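Local coordinates for probable TonB-dependent siderophore receptor PiuA (Acinetobacter baumannii, PDB 5FP1), which probably takes up iron across the outer membrane by binding ferric siderophores, and may bind ferric enterobactin with micromolar affinity, at residues Y257-K260 with D261-F264; G378-D382 with C383-S387; W501-N504 with S505-I508; K695-A698 with S699-T703. All blocks are in the same frame, centred on the assembly; numbering follows the deposited sequence.

How the interactions relate
All four contacts are local turns in the loops that join strands of the TonB-dependent receptor barrel. Interactions 1 and 2 are neighbours, with centres 16 Å apart and nearest atoms about 6 Å apart; Arg262 of interaction 1 packs on Trp390, next to the disulfide partner of Cys383 in interaction 2. Strand 234-238 connects interaction 1, where Tyr257 leans on it, with interaction 4, whose hairpin it extends; their centres are 18 Å apart. Interactions 3 and 4 touch, Asn504 against Tyr697, with centres 17 Å apart, and both residues also pack on Asn79 of the plug. The phosphate bound by His700 belongs to interaction 4.

Interaction 1: Y257-K260 with D261-F264; sequences YGWK and DRDF
The carbonyl oxygen of Trp259 receives two backbone N-H groups from residues further round a tight bend. Asp263 N approaches Trp259 O at 2.8 Å, almost in line with the C=O bond, while Arg262 N comes to Trp259 O at 2.9 Å from above the carbonyl plane. A bond in the reverse direction closes the ring: Trp259 N donates to Asp263 OD2 at 2.9 Å, nearly straight at 177°, and meets that oxygen from above the carboxylate plane. Trp259 and Asp263 are therefore tied twice, main chain to main chain and main chain to side chain.

The other carboxylate oxygen holds Arg262 in a salt bridge. Arg262 NE donates to Asp263 OD1 at 2.9 Å and NH2 joins it at the same atom, a side-on grip lying in the guanidinium plane that fixes the rotation of the group. A bend at chi3 (69°) turns this head across the indole, where Arg262 NH1 stands 3.4 Å from Trp259 CE3; the two planes are inclined by 42°, well short of a flat stack. Closer to the backbone, Arg262 CB lies over the indole face, 4.1 Å from the centroid of the five-membered ring of Trp259, in a CH-pi contact.

Both buried charges have further partners, Thr302 OG1 for Asp263 OD2 and His318 O for Arg262 NH1. The bend closes the loop between strands 234-238 and 264-279: Phe264 opens the latter by pairing its backbone with Val300 of strand 284-304, and the Trp259 ring meets that of His318 on strand 315-341.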
loop_
_atom_site.group_PDB
_atom_site.type_symbol
_atom_site.label_atom_id
_atom_site.label_comp_id
_atom_site.label_asym_id
_atom_site.label_seq_id
_atom_site.Cartn_x
_atom_site.Cartn_y
_atom_site.Cartn_z
ATOM N N TYR A 257 -0.242 -14.079 19.962
ATOM C CA TYR A 257 -1.549 -14.448 20.467
ATOM C C TYR A 257 -2.460 -15.125 19.476
ATOM O O TYR A 257 -3.634 -15.392 19.779
ATOM C CB TYR A 257 -2.247 -13.208 21.053
ATOM C CG TYR A 257 -1.542 -12.641 22.230
ATOM C CD1 TYR A 257 -1.322 -13.411 23.365
ATOM C CD2 TYR A 257 -1.010 -11.342 22.206
ATOM C CE1 TYR A 257 -0.650 -12.894 24.460
ATOM C CE2 TYR A 257 -0.352 -10.820 23.301
ATOM C CZ TYR A 257 -0.155 -11.605 24.419
ATOM O OH TYR A 257 0.534 -11.102 25.492
ATOM N N GLY A 258 -1.938 -15.446 18.295
ATOM C CA GLY A 258 -2.690 -16.215 17.342
ATOM C C GLY A 258 -2.815 -17.682 17.754
ATOM O O GLY A 258 -2.183 -18.134 18.710
ATOM N N TRP A 259 -3.630 -18.407 17.017
ATOM C CA TRP A 259 -3.987 -19.783 17.338
ATOM C C TRP A 259 -3.617 -20.617 16.120
ATOM O O TRP A 259 -4.385 -20.724 15.164
ATOM C CB TRP A 259 -5.464 -19.831 17.651
ATOM C CG TRP A 259 -5.992 -21.081 18.247
ATOM C CD1 TRP A 259 -5.350 -22.288 18.391
ATOM C CD2 TRP A 259 -7.295 -21.254 18.771
ATOM N NE1 TRP A 259 -6.186 -23.196 19.008
ATOM C CE2 TRP A 259 -7.388 -22.587 19.249
ATOM C CE3 TRP A 259 -8.390 -20.401 18.935
ATOM C CZ2 TRP A 259 -8.542 -23.084 19.851
ATOM C CZ3 TRP A 259 -9.533 -20.895 19.541
ATOM C CH2 TRP A 259 -9.603 -22.239 19.987
ATOM N N LYS A 260 -2.420 -21.191 16.145
ATOM C CA LYS A 260 -1.848 -21.736 14.936
ATOM C C LYS A 260 -2.590 -22.910 14.355
ATOM O O LYS A 260 -2.605 -23.067 13.122
ATOM C CB LYS A 260 -0.360 -22.041 15.104
ATOM C CG LYS A 260 0.433 -20.762 15.293
ATOM C CD LYS A 260 1.910 -21.021 15.405
ATOM C CE LYS A 260 2.537 -21.272 14.067
ATOM N NZ LYS A 260 3.985 -21.050 14.199
ATOM N N ASP A 261 -3.243 -23.703 15.204
ATOM C CA ASP A 261 -4.028 -24.838 14.732
ATOM C C ASP A 261 -5.345 -24.393 14.100
ATOM O O ASP A 261 -6.009 -25.198 13.456
ATOM C CB ASP A 261 -4.328 -25.810 15.882
ATOM C CG ASP A 261 -4.693 -27.222 15.386
ATOM O OD1 ASP A 261 -4.026 -27.703 14.469
ATOM O OD2 ASP A 261 -5.667 -27.818 15.882
ATOM N N ARG A 262 -5.755 -23.141 14.339
ATOM C CA ARG A 262 -7.021 -22.607 13.803
ATOM C C ARG A 262 -6.811 -21.619 12.633
ATOM O O ARG A 262 -7.543 -21.635 11.640
ATOM C CB ARG A 262 -7.761 -21.868 14.897
ATOM C CG ARG A 262 -9.157 -21.427 14.510
ATOM C CD ARG A 262 -9.737 -20.449 15.496
ATOM N NE ARG A 262 -9.073 -19.150 15.477
ATOM C CZ ARG A 262 -9.390 -18.123 16.263
ATOM N NH1 ARG A 262 -10.352 -18.230 17.173
ATOM N NH2 ARG A 262 -8.747 -16.970 16.131
ATOM N N ASP A 263 -5.845 -20.731 12.813
ATOM C CA ASP A 263 -5.667 -19.546 11.973
ATOM C C ASP A 263 -4.905 -19.920 10.700
ATOM O O ASP A 263 -4.092 -20.847 10.699
ATOM C CB ASP A 263 -4.849 -18.486 12.707
ATOM C CG ASP A 263 -5.554 -17.912 13.946
ATOM O OD1 ASP A 263 -6.788 -18.080 14.135
ATOM O OD2 ASP A 263 -4.844 -17.224 14.702
ATOM N N PHE A 264 -5.151 -19.192 9.627
ATOM C CA PHE A 264 -4.451 -19.437 8.361
ATOM C C PHE A 264 -4.713 -18.256 7.443
ATOM O O PHE A 264 -5.648 -17.485 7.653
ATOM C CB PHE A 264 -4.929 -20.740 7.680
ATOM C CG PHE A 264 -6.404 -20.730 7.340
ATOM C CD1 PHE A 264 -6.854 -20.235 6.118
ATOM C CD2 PHE A 264 -7.334 -21.176 8.250
ATOM C CE1 PHE A 264 -8.214 -20.172 5.836
ATOM C CE2 PHE A 264 -8.683 -21.154 7.955
ATOM C CZ PHE A 264 -9.120 -20.632 6.761
#

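Interaction 2: G378-D382 with C383-S387; sequences GFYSD and CSDLS
Tyr380 and Asp385 lie side by side and point the same way across a surface loop, one face of the ring covered by the aspartate. From the base outward, Tyr380 CB, CG and CD2 meet the backbone carbonyl of Asp385, with Tyr380 CG 3.7 Å from Asp385 O. Further along, CD1 and CE1 run under the aspartate's methylene; Tyr380 CE1 is 3.7 Å from Asp385 CB, which sits above the ring toward its rim in a CH-pi contact. At the end, CZ comes nearest to Asp385 OD2, and Tyr380 OH is 3.9 Å from Asp385 OD2, beyond hydrogen-bonding range.

The backbone below is a type I beta turn, closed by Cys383 N to Tyr380 O at 2.8 Å. Asp382 OD1 then takes two donors from the same face of its carboxylate, Ser384 OG at 2.8 Å and Ser384 N at 3.1 Å; with chi1 at 66°, the Asp382 carboxylate lies over the chain that follows it. Asp385 repeats the pattern in an Asx turn, its OD1 accepting from Ser387 N and OG.

Each aspartate OD1, held by the N-H and hydroxyl of one serine, thus fixes the backbone two residues on, while the Cys383-Cys391 disulfide ties the loop covalently.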
loop_
_atom_site.group_PDB
_atom_site.type_symbol
_atom_site.label_atom_id
_atom_site.label_comp_id
_atom_site.label_asym_id
_atom_site.label_seq_id
_atom_site.Cartn_x
_atom_site.Cartn_y
_atom_site.Cartn_z
ATOM N N GLY A 378 -16.500 -16.167 18.188
ATOM C CA GLY A 378 -15.808 -17.098 19.055
ATOM C C GLY A 378 -16.574 -17.506 20.298
ATOM O O GLY A 378 -17.643 -16.982 20.571
ATOM N N PHE A 379 -16.002 -18.433 21.058
ATOM C CA PHE A 379 -16.626 -18.915 22.289
ATOM C C PHE A 379 -15.809 -18.517 23.521
ATOM O O PHE A 379 -14.585 -18.299 23.445
ATOM C CB PHE A 379 -16.796 -20.447 22.213
ATOM C CG PHE A 379 -17.591 -20.922 21.021
ATOM C CD1 PHE A 379 -18.919 -20.563 20.859
ATOM C CD2 PHE A 379 -17.011 -21.753 20.072
ATOM C CE1 PHE A 379 -19.639 -20.990 19.755
ATOM C CE2 PHE A 379 -17.735 -22.199 18.981
ATOM C CZ PHE A 379 -19.040 -21.815 18.817
ATOM N N TYR A 380 -16.493 -18.414 24.658
ATOM C CA TYR A 380 -15.868 -18.158 25.958
ATOM C C TYR A 380 -15.065 -16.867 25.970
ATOM O O TYR A 380 -13.925 -16.843 26.419
ATOM C CB TYR A 380 -14.979 -19.324 26.395
ATOM C CG TYR A 380 -15.725 -20.622 26.381
ATOM C CD1 TYR A 380 -16.772 -20.844 27.260
ATOM C CD2 TYR A 380 -15.426 -21.608 25.461
ATOM C CE1 TYR A 380 -17.492 -22.023 27.226
ATOM C CE2 TYR A 380 -16.147 -22.782 25.411
ATOM C CZ TYR A 380 -17.166 -22.980 26.307
ATOM O OH TYR A 380 -17.865 -24.138 26.260
ATOM N N SER A 381 -15.665 -15.793 25.495
ATOM C CA SER A 381 -14.982 -14.512 25.458
ATOM C C SER A 381 -14.700 -13.961 26.859
ATOM O O SER A 381 -13.946 -13.003 27.010
ATOM C CB SER A 381 -15.786 -13.522 24.662
ATOM O OG SER A 381 -16.979 -13.209 25.308
ATOM N N ASP A 382 -15.314 -14.564 27.872
ATOM C CA ASP A 382 -15.000 -14.248 29.263
ATOM C C ASP A 382 -13.978 -15.207 29.902
ATOM O O ASP A 382 -13.692 -15.113 31.110
ATOM C CB ASP A 382 -16.281 -14.218 30.108
ATOM C CG ASP A 382 -16.950 -15.588 30.212
ATOM O OD1 ASP A 382 -16.468 -16.583 29.630
ATOM O OD2 ASP A 382 -17.993 -15.671 30.874
ATOM N N CYS A 383 -13.399 -16.090 29.097
ATOM C CA CYS A 383 -12.350 -17.014 29.545
ATOM C C CYS A 383 -12.774 -17.867 30.762
ATOM O O CYS A 383 -11.947 -18.251 31.587
ATOM C CB CYS A 383 -11.035 -16.270 29.800
ATOM S SG CYS A 383 -10.407 -15.411 28.326
ATOM N N SER A 384 -14.057 -18.192 30.833
ATOM C CA SER A 384 -14.602 -18.948 31.974
ATOM C C SER A 384 -14.319 -20.440 31.855
ATOM O O SER A 384 -14.387 -21.173 32.823
ATOM C CB SER A 384 -16.122 -18.729 32.059
ATOM O OG SER A 384 -16.758 -19.099 30.849
ATOM N N ASP A 385 -14.006 -20.900 30.658
ATOM C CA ASP A 385 -13.798 -22.323 30.414
ATOM C C ASP A 385 -12.709 -22.447 29.360
ATOM O O ASP A 385 -12.888 -21.995 28.231
ATOM C CB ASP A 385 -15.113 -22.939 29.937
ATOM C CG ASP A 385 -15.035 -24.445 29.700
ATOM O OD1 ASP A 385 -13.936 -25.007 29.578
ATOM O OD2 ASP A 385 -16.110 -25.063 29.593
ATOM N N LEU A 386 -11.574 -23.035 29.732
ATOM C CA LEU A 386 -10.445 -23.156 28.819
ATOM C C LEU A 386 -10.312 -24.550 28.208
ATOM O O LEU A 386 -9.323 -24.854 27.545
ATOM C CB LEU A 386 -9.149 -22.734 29.510
ATOM C CG LEU A 386 -8.806 -21.245 29.341
ATOM C CD1 LEU A 386 -9.932 -20.359 29.788
ATOM C CD2 LEU A 386 -7.516 -20.865 30.055
ATOM N N SER A 387 -11.300 -25.411 28.413
ATOM C CA SER A 387 -11.154 -26.791 27.956
ATOM C C SER A 387 -11.067 -26.925 26.438
ATOM O O SER A 387 -10.562 -27.922 25.937
ATOM C CB SER A 387 -12.284 -27.670 28.494
ATOM O OG SER A 387 -13.532 -27.221 28.031
#

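Interaction 3: W501-N504 with S505-I508; sequences WGDN and SETI
Asp503 and Ser505 form an Asx turn that leads into a short 3-10 turn of the barrel loop between strands 482-493 and 518-531. One oxygen does the work: Asp503 OD1 accepts Ser505 OG at 2.6 Å, from above the carboxylate plane, and Ser505 N at 2.9 Å, nearly in line with its C-O bond. A chi1 of 66° sets the serine hydroxyl between its backbone N and carbonyl carbon, where OG and N of the same residue can reach one oxygen.

The backbone supplies the next bonds. Glu506 N donates to Asp503 O at 3.0 Å, and Thr507 N makes a weak, long bond to Asn504 O. Asn498 ND2 hydrogen-bonds both Asp503 O and Thr507 OG1.

Two carboxylates come close here. Asp503 OD2 and Glu506 OE2 are 4.3 Å apart, the Glu506 chain, extended beyond CG, bringing its carboxyl carbon to Asp503 CB. Such proximity might raise the proton affinity of one of them, though a long, weak ion pair from Arg84 NH2 to Asp503 OD2 would offset this. Each also has a hydroxyl partner on the plug, Ser91 OG for Asp503 OD2 and Ser94 OG for Glu506 OE1, so this barrel loop is joined to the plug through polar contacts.

At the far end of the turn Thr507 O accepts from Asn512 ND2, and a single water donates to two backbone carbonyls, 3.1 Å from Asn504 O and 2.8 Å from Thr507 O.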
loop_
_atom_site.group_PDB
_atom_site.type_symbol
_atom_site.label_atom_id
_atom_site.label_comp_id
_atom_site.label_asym_id
_atom_site.label_seq_id
_atom_site.Cartn_x
_atom_site.Cartn_y
_atom_site.Cartn_z
ATOM N N TRP A 501 -14.811 -5.645 -0.305
ATOM C CA TRP A 501 -14.052 -6.017 0.896
ATOM C C TRP A 501 -12.731 -5.254 0.886
ATOM O O TRP A 501 -11.904 -5.410 -0.008
ATOM C CB TRP A 501 -13.847 -7.530 0.936
ATOM C CG TRP A 501 -13.562 -8.056 2.325
ATOM C CD1 TRP A 501 -12.422 -8.677 2.756
ATOM C CD2 TRP A 501 -14.412 -7.939 3.461
ATOM N NE1 TRP A 501 -12.515 -8.956 4.108
ATOM C CE2 TRP A 501 -13.726 -8.508 4.562
ATOM C CE3 TRP A 501 -15.691 -7.395 3.665
ATOM C CZ2 TRP A 501 -14.293 -8.588 5.820
ATOM C CZ3 TRP A 501 -16.256 -7.489 4.929
ATOM C CH2 TRP A 501 -15.560 -8.070 5.980
ATOM N N GLY A 502 -12.572 -4.383 1.861
ATOM C CA GLY A 502 -11.442 -3.486 1.914
ATOM C C GLY A 502 -11.700 -2.492 3.029
ATOM O O GLY A 502 -12.324 -2.816 4.045
ATOM N N ASP A 503 -11.251 -1.273 2.814
ATOM C CA ASP A 503 -11.307 -0.238 3.841
ATOM C C ASP A 503 -12.760 -0.097 4.301
ATOM O O ASP A 503 -13.634 0.195 3.485
ATOM C CB ASP A 503 -10.766 1.074 3.257
ATOM C CG ASP A 503 -10.602 2.176 4.344
ATOM O OD1 ASP A 503 -11.524 2.315 5.145
ATOM O OD2 ASP A 503 -9.532 2.809 4.427
ATOM N N ASN A 504 -13.032 -0.338 5.583
ATOM C CA ASN A 504 -14.401 -0.348 6.071
ATOM C C ASN A 504 -15.072 1.034 6.036
ATOM O O ASN A 504 -16.300 1.110 6.059
ATOM C CB ASN A 504 -14.492 -0.950 7.483
ATOM C CG ASN A 504 -13.474 -0.356 8.434
ATOM O OD1 ASN A 504 -12.259 -0.529 8.272
ATOM N ND2 ASN A 504 -13.965 0.360 9.435
ATOM N N SER A 505 -14.292 2.111 5.903
ATOM C CA SER A 505 -14.898 3.426 5.782
ATOM C C SER A 505 -15.629 3.557 4.441
ATOM O O SER A 505 -16.473 4.434 4.289
ATOM C CB SER A 505 -13.865 4.538 5.968
ATOM O OG SER A 505 -12.923 4.540 4.911
ATOM N N GLU A 506 -15.341 2.657 3.491
ATOM C CA GLU A 506 -15.898 2.739 2.137
ATOM C C GLU A 506 -17.075 1.770 1.875
ATOM O O GLU A 506 -17.644 1.722 0.789
ATOM C CB GLU A 506 -14.784 2.502 1.107
ATOM C CG GLU A 506 -13.631 3.506 1.220
ATOM C CD GLU A 506 -12.395 3.089 0.453
ATOM O OE1 GLU A 506 -12.461 2.093 -0.317
ATOM O OE2 GLU A 506 -11.347 3.763 0.606
ATOM N N THR A 507 -17.426 1.004 2.875
ATOM C CA THR A 507 -18.389 -0.079 2.735
ATOM C C THR A 507 -19.793 0.515 2.534
ATOM O O THR A 507 -20.217 1.426 3.249
ATOM C CB THR A 507 -18.300 -1.011 3.970
ATOM O OG1 THR A 507 -17.181 -1.896 3.789
ATOM C CG2 THR A 507 -19.568 -1.861 4.151
ATOM N N ILE A 508 -20.466 0.030 1.506
ATOM C CA ILE A 508 -21.797 0.476 1.151
ATOM C C ILE A 508 -22.833 -0.310 1.961
ATOM O O ILE A 508 -22.641 -1.507 2.305
ATOM C CB ILE A 508 -22.051 0.308 -0.374
ATOM C CG1 ILE A 508 -23.353 1.014 -0.798
ATOM C CG2 ILE A 508 -22.088 -1.169 -0.757
ATOM C CD1 ILE A 508 -23.557 1.115 -2.298
HETATM O O HOH W 1 -19.060 2.346 5.568
#

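Interaction 4: K695-A698 with S699-T703; sequences KAYA and SHYAT. With PO4 (phosphate ion), chain B.
Ser699 meets Tyr697 through its backbone carbonyl: Ser699 O lies at the edge of the tyrosine ring, in its plane, 3.2 Å from Tyr697 CD2. Tyr697 chi1 of -164°, with CG opposite the backbone N, brings that edge there. Ser699 O also accepts from Tyr701 N at 2.9 Å, and with the backbone angles of His700 (79°/-54°) residues 699-701 make a classic gamma turn at the tip of a beta hairpin. The Ser699 hydroxyl is hydrogen-bonded to Lys658 NZ.

His700 NE2 donates to O3 of a phosphate, probably from the crystallisation liquor, at 2.9 Å in the ring plane, while ND1 is hydrogen-bonded to Ser307 OG; together these hold the imidazole's rotation.

Tyr701 O takes Tyr697 N at 3.1 Å in the carbonyl plane, and one face of the Tyr701 ring, near its rim, carries Tyr697 CB, 4.0 Å from Tyr701 CE1. Ala702 forms a non-hydrogen-bonded pair with Ala696, and its methyl presses on the other strand, Ala702 CB being 3.2 Å from Lys695 O.

Thr703 is the hydrogen-bonded partner of Lys695: Thr703 N donates to Lys695 O at 2.8 Å, whereas Lys695 N is buried without a partner in the model. On the face carrying both side chains the extended lysine runs past the threonine, Lys695 CD 3.5 Å from Thr703 OG1.

Tyr701 OH is hydrogen-bonded to Gly75 O in the plug. Strand 701-704 lies between 693-696 and 234-238 in a three-stranded antiparallel sheet; Ala702 pairs with Ile234, and His700, just before the strand, with Tyr236.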
loop_
_atom_site.group_PDB
_atom_site.type_symbol
_atom_site.label_atom_id
_atom_site.label_comp_id
_atom_site.label_asym_id
_atom_site.label_seq_id
_atom_site.Cartn_x
_atom_site.Cartn_y
_atom_site.Cartn_z
ATOM N N LYS A 695 1.510 -0.792 13.041
ATOM C CA LYS A 695 0.082 -0.526 12.776
ATOM C C LYS A 695 -0.606 -0.342 14.092
ATOM O O LYS A 695 -0.372 -1.108 15.042
ATOM C CB LYS A 695 -0.594 -1.723 12.070
ATOM C CG LYS A 695 0.171 -2.266 10.868
ATOM C CD LYS A 695 -0.396 -3.574 10.346
ATOM C CE LYS A 695 0.521 -4.156 9.270
ATOM N NZ LYS A 695 -0.068 -5.403 8.705
ATOM N N ALA A 696 -1.493 0.630 14.136
ATOM C CA ALA A 696 -2.334 0.862 15.276
ATOM C C ALA A 696 -3.775 0.789 14.786
ATOM O O ALA A 696 -4.192 1.613 13.974
ATOM C CB ALA A 696 -2.018 2.204 15.880
ATOM N N TYR A 697 -4.528 -0.229 15.232
ATOM C CA TYR A 697 -5.937 -0.293 14.869
ATOM C C TYR A 697 -6.760 0.675 15.714
ATOM O O TYR A 697 -6.351 1.056 16.820
ATOM C CB TYR A 697 -6.496 -1.732 14.909
ATOM C CG TYR A 697 -7.806 -1.783 14.173
ATOM C CD1 TYR A 697 -7.853 -1.524 12.804
ATOM C CD2 TYR A 697 -9.014 -1.982 14.846
ATOM C CE1 TYR A 697 -9.059 -1.494 12.124
ATOM C CE2 TYR A 697 -10.221 -1.965 14.171
ATOM C CZ TYR A 697 -10.231 -1.716 12.813
ATOM O OH TYR A 697 -11.409 -1.686 12.116
ATOM N N ALA A 698 -7.923 1.069 15.196
ATOM C CA ALA A 698 -8.813 2.040 15.881
ATOM C C ALA A 698 -9.253 1.560 17.255
ATOM O O ALA A 698 -9.549 2.357 18.146
ATOM C CB ALA A 698 -10.036 2.364 14.998
ATOM N N SER A 699 -9.311 0.247 17.420
ATOM C CA SER A 699 -9.567 -0.343 18.720
ATOM C C SER A 699 -8.786 -1.655 18.883
ATOM O O SER A 699 -8.207 -2.177 17.934
ATOM C CB SER A 699 -11.069 -0.556 18.915
ATOM O OG SER A 699 -11.328 -0.722 20.292
ATOM N N HIS A 700 -8.743 -2.150 20.101
ATOM C CA HIS A 700 -8.306 -3.512 20.401
ATOM C C HIS A 700 -6.796 -3.801 20.430
ATOM O O HIS A 700 -6.301 -4.368 21.414
ATOM C CB HIS A 700 -8.997 -4.525 19.495
ATOM C CG HIS A 700 -10.471 -4.308 19.353
ATOM N ND1 HIS A 700 -11.318 -4.184 20.435
ATOM C CD2 HIS A 700 -11.255 -4.218 18.249
ATOM C CE1 HIS A 700 -12.555 -4.015 20.005
ATOM N NE2 HIS A 700 -12.544 -4.031 18.682
ATOM N N TYR A 701 -6.074 -3.480 19.362
ATOM C CA TYR A 701 -4.697 -3.940 19.240
ATOM C C TYR A 701 -3.855 -3.122 18.296
ATOM O O TYR A 701 -4.355 -2.323 17.479
ATOM C CB TYR A 701 -4.657 -5.411 18.796
ATOM C CG TYR A 701 -4.878 -5.592 17.316
ATOM C CD1 TYR A 701 -6.158 -5.634 16.773
ATOM C CD2 TYR A 701 -3.799 -5.698 16.450
ATOM C CE1 TYR A 701 -6.356 -5.743 15.395
ATOM C CE2 TYR A 701 -3.982 -5.869 15.099
ATOM C CZ TYR A 701 -5.258 -5.893 14.563
ATOM O OH TYR A 701 -5.395 -6.049 13.188
ATOM N N ALA A 702 -2.553 -3.325 18.436
ATOM C CA ALA A 702 -1.558 -2.818 17.508
ATOM C C ALA A 702 -0.669 -3.948 17.026
ATOM O O ALA A 702 -0.514 -4.968 17.697
ATOM C CB ALA A 702 -0.716 -1.766 18.164
ATOM N N THR A 703 -0.036 -3.756 15.877
ATOM C CA THR A 703 0.774 -4.796 15.276
ATOM C C THR A 703 2.225 -4.506 15.589
ATOM O O THR A 703 2.732 -3.422 15.288
ATOM C CB THR A 703 0.593 -4.829 13.741
ATOM O OG1 THR A 703 -0.778 -5.098 13.437
ATOM C CG2 THR A 703 1.459 -5.883 13.076
HETATM P P PO4 B . -15.357 -5.596 17.518
HETATM O O1 PO4 B . -15.521 -5.913 18.989
HETATM O O2 PO4 B . -14.148 -6.356 17.018
HETATM O O3 PO4 B . -15.148 -4.096 17.310
HETATM O O4 PO4 B . -16.594 -6.045 16.757
#